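Local structure of Lin0012 protein (Listeria innocua, 3K17) at residues V212-V217 with E330-L335; T29-A34 with K256-A261; D163-S166 with W172-Y175; A113-G118 with G343-P348. The protein is probably a phosphomevalonate kinase that uses ATP to phosphorylate phosphomevalonate in the mevalonate pathway to isopentenyl diphosphate. All coordinates share one frame; numbering follows the deposited sequence.

Interaction 1 of 4, residues V212-V217 with E330-L335; sequences VPTFSV and ELAEKL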
loop_
_atom_site.group_PDB
_atom_site.type_symbol
_atom_site.label_atom_id
_atom_site.label_comp_id
_atom_site.label_asym_id
_atom_site.label_seq_id
_atom_site.Cartn_x
_atom_site.Cartn_y
_atom_site.Cartn_z
ATOM N N VAL A 212 0.353 36.367 -46.247
ATOM C CA VAL A 212 1.433 37.239 -46.694
ATOM C C VAL A 212 1.974 38.088 -45.543
ATOM O O VAL A 212 3.181 38.303 -45.452
ATOM C CB VAL A 212 0.975 38.173 -47.858
ATOM C CG1 VAL A 212 2.099 39.152 -48.225
ATOM C CG2 VAL A 212 0.612 37.338 -49.088
ATOM N N PRO A 213 1.093 38.587 -44.657
ATOM C CA PRO A 213 1.562 39.406 -43.531
ATOM C C PRO A 213 2.626 38.656 -42.730
ATOM O O PRO A 213 2.471 37.468 -42.453
ATOM C CB PRO A 213 0.291 39.632 -42.714
ATOM C CG PRO A 213 -0.790 39.607 -43.755
ATOM C CD PRO A 213 -0.374 38.448 -44.624
ATOM N N THR A 214 3.705 39.341 -42.368
ATOM C CA THR A 214 4.785 38.713 -41.600
ATOM C C THR A 214 4.267 38.155 -40.271
ATOM O O THR A 214 3.562 38.838 -39.531
ATOM C CB THR A 214 5.923 39.722 -41.287
ATOM O OG1 THR A 214 6.470 40.226 -42.510
ATOM C CG2 THR A 214 7.052 39.034 -40.499
ATOM N N PHE A 215 4.636 36.916 -39.969
ATOM C CA PHE A 215 4.229 36.261 -38.724
ATOM C C PHE A 215 5.371 36.354 -37.704
ATOM O O PHE A 215 6.495 35.932 -37.981
ATOM C CB PHE A 215 3.910 34.792 -38.996
ATOM C CG PHE A 215 3.268 34.075 -37.838
ATOM C CD1 PHE A 215 1.993 34.427 -37.404
ATOM C CD2 PHE A 215 3.913 33.003 -37.225
ATOM C CE1 PHE A 215 1.368 33.716 -36.384
ATOM C CE2 PHE A 215 3.295 32.285 -36.201
ATOM C CZ PHE A 215 2.024 32.638 -35.781
ATOM N N SER A 216 5.082 36.898 -36.527
ATOM C CA SER A 216 6.099 37.033 -35.490
ATOM C C SER A 216 5.781 36.177 -34.263
ATOM O O SER A 216 4.629 36.096 -33.836
ATOM C CB SER A 216 6.232 38.502 -35.076
ATOM O OG SER A 216 6.743 39.286 -36.141
ATOM N N VAL A 217 6.808 35.537 -33.709
ATOM C CA VAL A 217 6.645 34.685 -32.530
ATOM C C VAL A 217 7.450 35.243 -31.354
ATOM O O VAL A 217 8.640 35.516 -31.484
ATOM C CB VAL A 217 7.118 33.233 -32.815
ATOM C CG1 VAL A 217 6.896 32.348 -31.583
ATOM C CG2 VAL A 217 6.362 32.669 -34.018
ATOM N N GLU A 330 9.404 45.567 -42.037
ATOM C CA GLU A 330 9.886 46.703 -41.258
ATOM C C GLU A 330 9.053 46.914 -40.004
ATOM O O GLU A 330 9.593 47.186 -38.935
ATOM C CB GLU A 330 9.872 47.983 -42.104
ATOM C CG GLU A 330 10.883 48.009 -43.253
ATOM C CD GLU A 330 10.701 46.866 -44.246
ATOM O OE1 GLU A 330 9.537 46.542 -44.586
ATOM O OE2 GLU A 330 11.725 46.303 -44.697
ATOM N N LEU A 331 7.737 46.798 -40.137
ATOM C CA LEU A 331 6.857 46.981 -38.991
ATOM C C LEU A 331 7.005 45.807 -38.031
ATOM O O LEU A 331 6.834 45.956 -36.818
ATOM C CB LEU A 331 5.406 47.113 -39.458
ATOM C CG LEU A 331 5.109 48.434 -40.174
ATOM C CD1 LEU A 331 3.744 48.376 -40.869
ATOM C CD2 LEU A 331 5.156 49.568 -39.151
ATOM N N ALA A 332 7.332 44.645 -38.585
ATOM C CA ALA A 332 7.518 43.443 -37.786
ATOM C C ALA A 332 8.770 43.623 -36.939
ATOM O O ALA A 332 8.785 43.271 -35.761
ATOM C CB ALA A 332 7.661 42.223 -38.699
ATOM N N GLU A 333 9.815 44.186 -37.539
ATOM C CA GLU A 333 11.070 44.416 -36.830
ATOM C C GLU A 333 10.875 45.432 -35.708
ATOM O O GLU A 333 11.437 45.282 -34.621
ATOM C CB GLU A 333 12.148 44.898 -37.805
ATOM C CG GLU A 333 12.410 43.910 -38.940
ATOM C CD GLU A 333 13.428 44.419 -39.950
ATOM O OE1 GLU A 333 13.317 45.592 -40.365
ATOM O OE2 GLU A 333 14.327 43.640 -40.336
ATOM N N LYS A 334 10.080 46.464 -35.973
ATOM C CA LYS A 334 9.791 47.483 -34.968
ATOM C C LYS A 334 9.020 46.832 -33.827
ATOM O O LYS A 334 9.258 47.125 -32.654
ATOM C CB LYS A 334 8.938 48.611 -35.559
ATOM C CG LYS A 334 9.704 49.880 -35.923
ATOM C CD LYS A 334 10.622 49.677 -37.118
ATOM C CE LYS A 334 11.291 50.987 -37.519
ATOM N NZ LYS A 334 10.293 52.026 -37.910
ATOM N N LEU A 335 8.087 45.951 -34.181
ATOM C CA LEU A 335 7.287 45.256 -33.181
ATOM C C LEU A 335 8.200 44.395 -32.309
ATOM O O LEU A 335 8.127 44.448 -31.083
ATOM C CB LEU A 335 6.239 44.372 -33.857
ATOM C CG LEU A 335 5.382 43.498 -32.938
ATOM C CD1 LEU A 335 4.617 44.363 -31.961
ATOM C CD2 LEU A 335 4.426 42.666 -33.784
#
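Ala332 presses its methyl group against the strand between Thr214 and Ser216, and that one carbon makes the close contacts on the helix side. Its CB sits 3.7 Å from Thr214 CG2, with Thr214 CB behind at 4.0 Å from the same Ala332 CB. The threonine offers its methyl rather than its hydroxyl: chi1 of -60° sets OG1 beside the backbone N, leaving CG2 opposite that N and up against the helix. Two residues on, the hydroxyl of Ser216 leans in from the other flank, OG lying 4.0 Å from Ala332 CB. A short side chain is what lets the helix come this near, with CA atoms of Thr214 and Ala332 only 6.7 Å apart. Leu335 approaches more loosely and packs instead between Ala324 and Ser326 of the adjacent strand and Ser303 and Ala304 of helix 295-306. Ser216 and Ala332 are buried, whereas the Thr214 end is partly exposed; on the solvent side Glu330 and Glu333 point their CB atoms away from the strand. Here helix 329-341 lies on the four-stranded antiparallel sheet, whose strand order 2-3-1-4 is that of the ferredoxin-like C-terminal domain of GHMP kinases.

Interaction 2 of 4, residues T29-A34 with K256-A261; sequences TAILTA and KQIIQA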
loop_
_atom_site.group_PDB
_atom_site.type_symbol
_atom_site.label_atom_id
_atom_site.label_comp_id
_atom_site.label_asym_id
_atom_site.label_seq_id
_atom_site.Cartn_x
_atom_site.Cartn_y
_atom_site.Cartn_z
ATOM N N THR A 29 -13.304 24.134 -34.948
ATOM C CA THR A 29 -12.091 24.326 -35.722
ATOM C C THR A 29 -11.084 25.350 -35.207
ATOM O O THR A 29 -11.448 26.390 -34.650
ATOM C CB THR A 29 -12.454 24.700 -37.183
ATOM O OG1 THR A 29 -13.376 23.736 -37.704
ATOM C CG2 THR A 29 -11.217 24.712 -38.059
ATOM N N ALA A 30 -9.808 25.041 -35.416
ATOM C CA ALA A 30 -8.728 25.938 -35.029
ATOM C C ALA A 30 -7.729 26.025 -36.170
ATOM O O ALA A 30 -7.656 25.129 -37.016
ATOM C CB ALA A 30 -8.025 25.433 -33.762
ATOM N N ILE A 31 -6.971 27.115 -36.189
ATOM C CA ILE A 31 -5.944 27.328 -37.192
ATOM C C ILE A 31 -4.608 27.121 -36.468
ATOM O O ILE A 31 -4.446 27.572 -35.341
ATOM C CB ILE A 31 -5.965 28.771 -37.729
ATOM C CG1 ILE A 31 -7.323 29.080 -38.374
ATOM C CG2 ILE A 31 -4.813 28.966 -38.726
ATOM C CD1 ILE A 31 -7.652 28.198 -39.563
ATOM N N LEU A 32 -3.668 26.427 -37.102
ATOM C CA LEU A 32 -2.358 26.222 -36.489
ATOM C C LEU A 32 -1.275 26.253 -37.536
ATOM O O LEU A 32 -1.524 25.988 -38.713
ATOM C CB LEU A 32 -2.256 24.865 -35.779
ATOM C CG LEU A 32 -3.165 24.486 -34.610
ATOM C CD1 LEU A 32 -4.227 23.509 -35.098
ATOM C CD2 LEU A 32 -2.309 23.832 -33.504
ATOM N N THR A 33 -0.070 26.591 -37.103
ATOM C CA THR A 33 1.063 26.569 -37.997
ATOM C C THR A 33 2.173 25.805 -37.294
ATOM O O THR A 33 2.323 25.891 -36.071
ATOM C CB THR A 33 1.588 27.981 -38.354
ATOM O OG1 THR A 33 2.727 27.843 -39.216
ATOM C CG2 THR A 33 2.029 28.739 -37.106
ATOM N N ALA A 34 2.927 25.031 -38.063
ATOM C CA ALA A 34 4.057 24.302 -37.511
ATOM C C ALA A 34 5.187 25.331 -37.520
ATOM O O ALA A 34 5.134 26.302 -38.285
ATOM C CB ALA A 34 4.397 23.109 -38.394
ATOM N N LYS A 256 -14.897 31.014 -38.955
ATOM C CA LYS A 256 -15.426 31.036 -40.311
ATOM C C LYS A 256 -14.777 32.194 -41.069
ATOM O O LYS A 256 -14.332 32.031 -42.206
ATOM C CB LYS A 256 -16.948 31.209 -40.270
ATOM C CG LYS A 256 -17.641 31.055 -41.615
ATOM C CD LYS A 256 -19.156 31.001 -41.448
ATOM C CE LYS A 256 -19.581 29.793 -40.607
ATOM N NZ LYS A 256 -19.155 28.494 -41.214
ATOM N N GLN A 257 -14.713 33.354 -40.419
ATOM C CA GLN A 257 -14.111 34.550 -41.005
ATOM C C GLN A 257 -12.632 34.369 -41.320
ATOM O O GLN A 257 -12.179 34.620 -42.443
ATOM C CB GLN A 257 -14.258 35.733 -40.047
ATOM C CG GLN A 257 -15.652 36.332 -39.968
ATOM C CD GLN A 257 -15.786 37.312 -38.814
ATOM O OE1 GLN A 257 -14.908 38.150 -38.590
ATOM N NE2 GLN A 257 -16.887 37.216 -38.079
ATOM N N ILE A 258 -11.874 33.929 -40.323
ATOM C CA ILE A 258 -10.446 33.747 -40.511
ATOM C C ILE A 258 -10.156 32.719 -41.606
ATOM O O ILE A 258 -9.207 32.877 -42.372
ATOM C CB ILE A 258 -9.759 33.360 -39.163
ATOM C CG1 ILE A 258 -8.247 33.555 -39.276
ATOM C CG2 ILE A 258 -10.084 31.917 -38.793
ATOM C CD1 ILE A 258 -7.529 33.565 -37.934
ATOM N N ILE A 259 -10.972 31.671 -41.698
ATOM C CA ILE A 259 -10.760 30.676 -42.749
ATOM C C ILE A 259 -10.985 31.356 -44.107
ATOM O O ILE A 259 -10.269 31.096 -45.074
ATOM C CB ILE A 259 -11.717 29.463 -42.596
ATOM C CG1 ILE A 259 -11.256 28.591 -41.420
ATOM C CG2 ILE A 259 -11.725 28.628 -43.881
ATOM C CD1 ILE A 259 -12.116 27.380 -41.176
ATOM N N GLN A 260 -11.983 32.232 -44.162
ATOM C CA GLN A 260 -12.280 32.979 -45.382
ATOM C C GLN A 260 -11.048 33.825 -45.705
ATOM O O GLN A 260 -10.568 33.843 -46.838
ATOM C CB GLN A 260 -13.482 33.892 -45.150
ATOM C CG GLN A 260 -13.887 34.747 -46.351
ATOM C CD GLN A 260 -15.003 35.710 -46.001
ATOM O OE1 GLN A 260 -15.997 35.323 -45.388
ATOM N NE2 GLN A 260 -14.846 36.970 -46.392
ATOM N N ALA A 261 -10.536 34.517 -44.690
ATOM C CA ALA A 261 -9.361 35.369 -44.851
ATOM C C ALA A 261 -8.187 34.601 -45.447
ATOM O O ALA A 261 -7.453 35.128 -46.286
ATOM C CB ALA A 261 -8.962 35.969 -43.504
#
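Ile31 reaches from its strand into the notch between Ile258 and Ile259, two consecutive residues of the helix. Its CB points at the helix but is still too far off to touch. The next atom out, CG1, makes the first contact, 4.0 Å from Ile258 CG2, and here the two side chains run past one another in opposite directions. Chi1 of -60° lays CG1 beside the backbone N, while the other branch, CG2, stays back from the helix. At the tip, CD1 turns to the second isoleucine and stops 4.1 Å from Ile259 CG1, the two side chains meeting at a slant. The segment axes approach to 9.4 Å with their N-to-C directions 41° apart, so the strand parts from the helix beyond Ile31. Helix 241-264, from the C-terminal half of the fold, covers the face of the GHMP kinase N-terminal domain's mixed sheet that bears Ile31, whereas Leu32 points to the reverse side, where Tyr175 and Ser166 pack on it. At the near end of the strand, Thr29 adds its methyl, with CG2 4.2 Å from Ile259 CD1, while its OG1 is hydrogen-bonded with Thr176 OG1 on the adjacent strand. Ile258 also touches Ala18 on the strand at the other edge of 29-35, and Leu270 of helix 267-288 packs against it from within the helical layer.

Interaction 3 of 4, residues D163-S166 with W172-Y175; sequences DIAS and WIAY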
loop_
_atom_site.group_PDB
_atom_site.type_symbol
_atom_site.label_atom_id
_atom_site.label_comp_id
_atom_site.label_asym_id
_atom_site.label_seq_id
_atom_site.Cartn_x
_atom_site.Cartn_y
_atom_site.Cartn_z
ATOM N N ASP A 163 -2.760 19.853 -31.908
ATOM C CA ASP A 163 -1.310 19.950 -31.848
ATOM C C ASP A 163 -0.710 18.752 -32.571
ATOM O O ASP A 163 0.268 18.887 -33.295
ATOM C CB ASP A 163 -0.807 20.022 -30.393
ATOM C CG ASP A 163 -1.412 18.957 -29.488
ATOM O OD1 ASP A 163 -2.265 18.157 -29.935
ATOM O OD2 ASP A 163 -1.020 18.929 -28.305
ATOM N N ILE A 164 -1.306 17.582 -32.374
ATOM C CA ILE A 164 -0.849 16.375 -33.046
ATOM C C ILE A 164 -0.959 16.590 -34.569
ATOM O O ILE A 164 -0.048 16.250 -35.324
ATOM C CB ILE A 164 -1.727 15.155 -32.646
ATOM C CG1 ILE A 164 -1.422 14.732 -31.201
ATOM C CG2 ILE A 164 -1.500 14.005 -33.599
ATOM C CD1 ILE A 164 -0.008 14.237 -30.976
ATOM N N ALA A 165 -2.077 17.167 -35.008
ATOM C CA ALA A 165 -2.312 17.398 -36.437
ATOM C C ALA A 165 -1.259 18.310 -37.057
ATOM O O ALA A 165 -0.699 18.008 -38.117
ATOM C CB ALA A 165 -3.705 17.999 -36.646
ATOM N N SER A 166 -0.995 19.425 -36.384
ATOM C CA SER A 166 -0.030 20.394 -36.864
ATOM C C SER A 166 1.372 19.811 -36.964
ATOM O O SER A 166 2.064 20.039 -37.955
ATOM C CB SER A 166 -0.037 21.625 -35.954
ATOM O OG SER A 166 0.938 22.562 -36.370
ATOM N N TRP A 172 0.628 25.208 -42.570
ATOM C CA TRP A 172 -0.505 25.855 -41.930
ATOM C C TRP A 172 -1.743 24.999 -42.153
ATOM O O TRP A 172 -1.975 24.521 -43.269
ATOM C CB TRP A 172 -0.748 27.244 -42.541
ATOM C CG TRP A 172 0.328 28.256 -42.256
ATOM C CD1 TRP A 172 1.604 28.263 -42.745
ATOM C CD2 TRP A 172 0.233 29.377 -41.368
ATOM N NE1 TRP A 172 2.311 29.314 -42.211
ATOM C CE2 TRP A 172 1.493 30.013 -41.361
ATOM C CE3 TRP A 172 -0.796 29.901 -40.572
ATOM C CZ2 TRP A 172 1.756 31.149 -40.586
ATOM C CZ3 TRP A 172 -0.536 31.033 -39.799
ATOM C CH2 TRP A 172 0.732 31.642 -39.813
ATOM N N ILE A 173 -2.548 24.814 -41.108
ATOM C CA ILE A 173 -3.755 24.007 -41.243
ATOM C C ILE A 173 -4.969 24.537 -40.496
ATOM O O ILE A 173 -4.861 25.309 -39.536
ATOM C CB ILE A 173 -3.554 22.558 -40.726
ATOM C CG1 ILE A 173 -3.234 22.585 -39.227
ATOM C CG2 ILE A 173 -2.446 21.862 -41.504
ATOM C CD1 ILE A 173 -3.326 21.223 -38.533
ATOM N N ALA A 174 -6.130 24.094 -40.963
ATOM C CA ALA A 174 -7.393 24.392 -40.331
ATOM C C ALA A 174 -7.711 23.005 -39.776
ATOM O O ALA A 174 -7.895 22.049 -40.537
ATOM C CB ALA A 174 -8.429 24.805 -41.356
ATOM N N TYR A 175 -7.738 22.883 -38.454
ATOM C CA TYR A 175 -8.012 21.595 -37.823
ATOM C C TYR A 175 -9.403 21.547 -37.213
ATOM O O TYR A 175 -9.770 22.418 -36.420
ATOM C CB TYR A 175 -6.988 21.323 -36.717
ATOM C CG TYR A 175 -7.287 20.068 -35.931
ATOM C CD1 TYR A 175 -7.065 18.812 -36.485
ATOM C CD2 TYR A 175 -7.831 20.134 -34.644
ATOM C CE1 TYR A 175 -7.377 17.645 -35.783
ATOM C CE2 TYR A 175 -8.147 18.971 -33.935
ATOM C CZ TYR A 175 -7.916 17.730 -34.511
ATOM O OH TYR A 175 -8.221 16.576 -33.820
#
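Ile173 and Tyr175 both bear on the single methyl of Ala165, while Trp172, at the head of the strand, sends its indole the other way, toward Phe215 and a hydrogen bond from NE1 to Thr351 OG1. Ile173 follows. With chi1 at 63°, CG1 stands between the backbone N and the carbonyl carbon, and the chain then extends straight, delivering CD1 to the helix. There CD1 lies 3.8 Å from Ala165 CB and 3.6 Å from Ser166 N, so the methyl end rests on the helix backbone as well as on a side chain. Ala174 faces the opposite side of the sheet and packs on Ile31. Tyr175 closes the walk: its ring slants across the alanine methyl, with CD1 at 3.5 Å and CE1 at 3.8 Å from Ala165 CB. Beyond Ala165 the ring carries OH to a hydrogen bond with Ser160 O, just ahead of helix 162-169. No hydrogen bond joins the two segments, so helix 162-169 is seated on the strand that follows it by close apolar fit, and the one polar group of the tyrosine side chain is satisfied beyond the contact.

Interaction 4 of 4, residues A113-G118 with G343-P348; sequences AKYGLG and GIKHLP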
loop_
_atom_site.group_PDB
_atom_site.type_symbol
_atom_site.label_atom_id
_atom_site.label_comp_id
_atom_site.label_asym_id
_atom_site.label_seq_id
_atom_site.Cartn_x
_atom_site.Cartn_y
_atom_site.Cartn_z
ATOM N N ALA A 113 13.776 25.602 -20.234
ATOM C CA ALA A 113 12.316 25.699 -20.156
ATOM C C ALA A 113 11.687 25.457 -21.532
ATOM O O ALA A 113 12.209 25.923 -22.544
ATOM C CB ALA A 113 11.913 27.094 -19.653
ATOM N N LYS A 114 10.575 24.733 -21.568
ATOM C CA LYS A 114 9.889 24.481 -22.832
ATOM C C LYS A 114 9.266 25.791 -23.334
ATOM O O LYS A 114 8.760 26.590 -22.539
ATOM C CB LYS A 114 8.793 23.426 -22.644
ATOM C CG LYS A 114 9.319 22.022 -22.340
ATOM C CD LYS A 114 8.164 21.032 -22.167
ATOM C CE LYS A 114 8.665 19.627 -21.879
ATOM N NZ LYS A 114 7.552 18.680 -21.551
ATOM N N TYR A 115 9.319 26.016 -24.642
ATOM C CA TYR A 115 8.747 27.227 -25.233
ATOM C C TYR A 115 7.232 27.142 -25.311
ATOM O O TYR A 115 6.549 28.160 -25.445
ATOM C CB TYR A 115 9.265 27.444 -26.652
ATOM C CG TYR A 115 10.682 27.945 -26.747
ATOM C CD1 TYR A 115 11.099 29.053 -26.016
ATOM C CD2 TYR A 115 11.591 27.343 -27.612
ATOM C CE1 TYR A 115 12.392 29.559 -26.152
ATOM C CE2 TYR A 115 12.882 27.835 -27.752
ATOM C CZ TYR A 115 13.274 28.946 -27.021
ATOM O OH TYR A 115 14.540 29.448 -27.194
ATOM N N GLY A 116 6.712 25.923 -25.222
ATOM C CA GLY A 116 5.276 25.729 -25.329
ATOM C C GLY A 116 4.940 25.524 -26.799
ATOM O O GLY A 116 3.950 26.047 -27.308
ATOM N N LEU A 117 5.778 24.753 -27.484
ATOM C CA LEU A 117 5.592 24.480 -28.906
ATOM C C LEU A 117 5.033 23.088 -29.192
ATOM O O LEU A 117 5.182 22.570 -30.300
ATOM C CB LEU A 117 6.923 24.687 -29.633
ATOM C CG LEU A 117 7.388 26.145 -29.481
ATOM C CD1 LEU A 117 8.786 26.357 -30.043
ATOM C CD2 LEU A 117 6.376 27.035 -30.189
ATOM N N GLY A 118 4.389 22.483 -28.193
ATOM C CA GLY A 118 3.799 21.162 -28.382
ATOM C C GLY A 118 4.769 20.010 -28.202
ATOM O O GLY A 118 4.734 19.034 -28.946
ATOM N N GLY A 343 11.410 42.143 -22.373
ATOM C CA GLY A 343 11.904 40.877 -21.856
ATOM C C GLY A 343 11.422 39.652 -22.625
ATOM O O GLY A 343 11.764 38.514 -22.283
ATOM N N ILE A 344 10.619 39.887 -23.661
ATOM C CA ILE A 344 10.090 38.814 -24.500
ATOM C C ILE A 344 11.188 38.338 -25.449
ATOM O O ILE A 344 11.911 39.151 -26.018
ATOM C CB ILE A 344 8.875 39.329 -25.327
ATOM C CG1 ILE A 344 7.692 39.600 -24.390
ATOM C CG2 ILE A 344 8.506 38.323 -26.422
ATOM C CD1 ILE A 344 6.662 40.570 -24.969
ATOM N N LYS A 345 11.338 37.024 -25.600
ATOM C CA LYS A 345 12.355 36.503 -26.505
ATOM C C LYS A 345 11.762 36.239 -27.880
ATOM O O LYS A 345 10.808 35.474 -28.021
ATOM C CB LYS A 345 12.977 35.199 -25.981
ATOM C CG LYS A 345 14.025 34.633 -26.929
ATOM C CD LYS A 345 14.707 33.367 -26.409
ATOM C CE LYS A 345 15.586 33.662 -25.202
ATOM N NZ LYS A 345 16.471 34.839 -25.473
ATOM N N HIS A 346 12.335 36.882 -28.890
ATOM C CA HIS A 346 11.884 36.711 -30.263
ATOM C C HIS A 346 12.330 35.337 -30.758
ATOM O O HIS A 346 13.467 34.938 -30.532
ATOM C CB HIS A 346 12.505 37.808 -31.143
ATOM C CG HIS A 346 12.208 37.672 -32.606
ATOM N ND1 HIS A 346 10.938 37.450 -33.094
ATOM C CD2 HIS A 346 13.008 37.808 -33.690
ATOM C CE1 HIS A 346 10.968 37.460 -34.414
ATOM N NE2 HIS A 346 12.212 37.676 -34.802
ATOM N N LEU A 347 11.431 34.603 -31.408
ATOM C CA LEU A 347 11.799 33.305 -31.961
ATOM C C LEU A 347 11.655 33.385 -33.488
ATOM O O LEU A 347 10.557 33.191 -34.030
ATOM C CB LEU A 347 10.896 32.190 -31.395
ATOM C CG LEU A 347 10.897 31.981 -29.870
ATOM C CD1 LEU A 347 10.060 30.749 -29.505
ATOM C CD2 LEU A 347 12.323 31.794 -29.376
ATOM N N PRO A 348 12.753 33.714 -34.198
ATOM C CA PRO A 348 12.740 33.816 -35.665
ATOM C C PRO A 348 11.902 32.682 -36.258
ATOM O O PRO A 348 12.129 31.508 -35.971
ATOM C CB PRO A 348 14.218 33.723 -36.020
ATOM C CG PRO A 348 14.853 34.518 -34.873
ATOM C CD PRO A 348 14.094 34.018 -33.655
#
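Leu347 lies over one face of the Tyr115 ring, and this CH-pi contact is the heart of the pairing. Its CD1 is 4.0 Å from the ring centroid and only 11° off the ring normal, almost squarely above the middle. The second methyl adds ordinary apolar contact toward the phenol end, CD2 sitting 3.8 Å from Tyr115 CZ and 3.9 Å from Tyr115 OH. Both branches of the leucine are thus spread along the ring. Tyr115 leads into Gly116-Leu117-Gly118, the start of the glycine-rich GLGSS motif, which in GHMP kinases forms the loop around the ATP phosphates; at the backbone angles of Gly116 and Gly118 a side chain would run into the preceding carbonyl O, which calls for glycine at both places, and Gly118 takes the N-cap position of helix 119-135. A looser aliphatic contact comes from Lys345, whose chain bends at its outer two torsions and brings CD 4.0 Å from Tyr115 OH. Among aromatic partners, Trp219 meets the Tyr115 ring edge-to-face. Hydrogen bonding plays no part across the two segments: the Leu347 backbone pairs with Val217 on the next strand, and that of Leu117 with Lys14 of strand 7-18.

Interactions 2 and 3 share the large mixed sheet: strands 29-35 and 172-176 are neighbours, bonded through Ala30 O to Tyr175 N and Leu32 O to Ile173 N, and carry helices on opposite faces. Interaction 3, its centre about 7 Å from the chain centre, is wholly buried; interaction 2 is buried only in part. Interactions 1 and 4 are also buried contacts, though the centre of 1 lies farthest out, about 23 Å from the chain centre. They meet on the smaller antiparallel sheet, where strands 214-219 and 345-346 adjoin, and interaction 4 ties that sheet to the glycine-rich loop. Phe215 bridges the two sheets by packing on Thr33 and Trp172. Branched isoleucine side chains dominate interaction 2, a single alanine methyl each of interactions 1 and 3, and an aromatic face interaction 4.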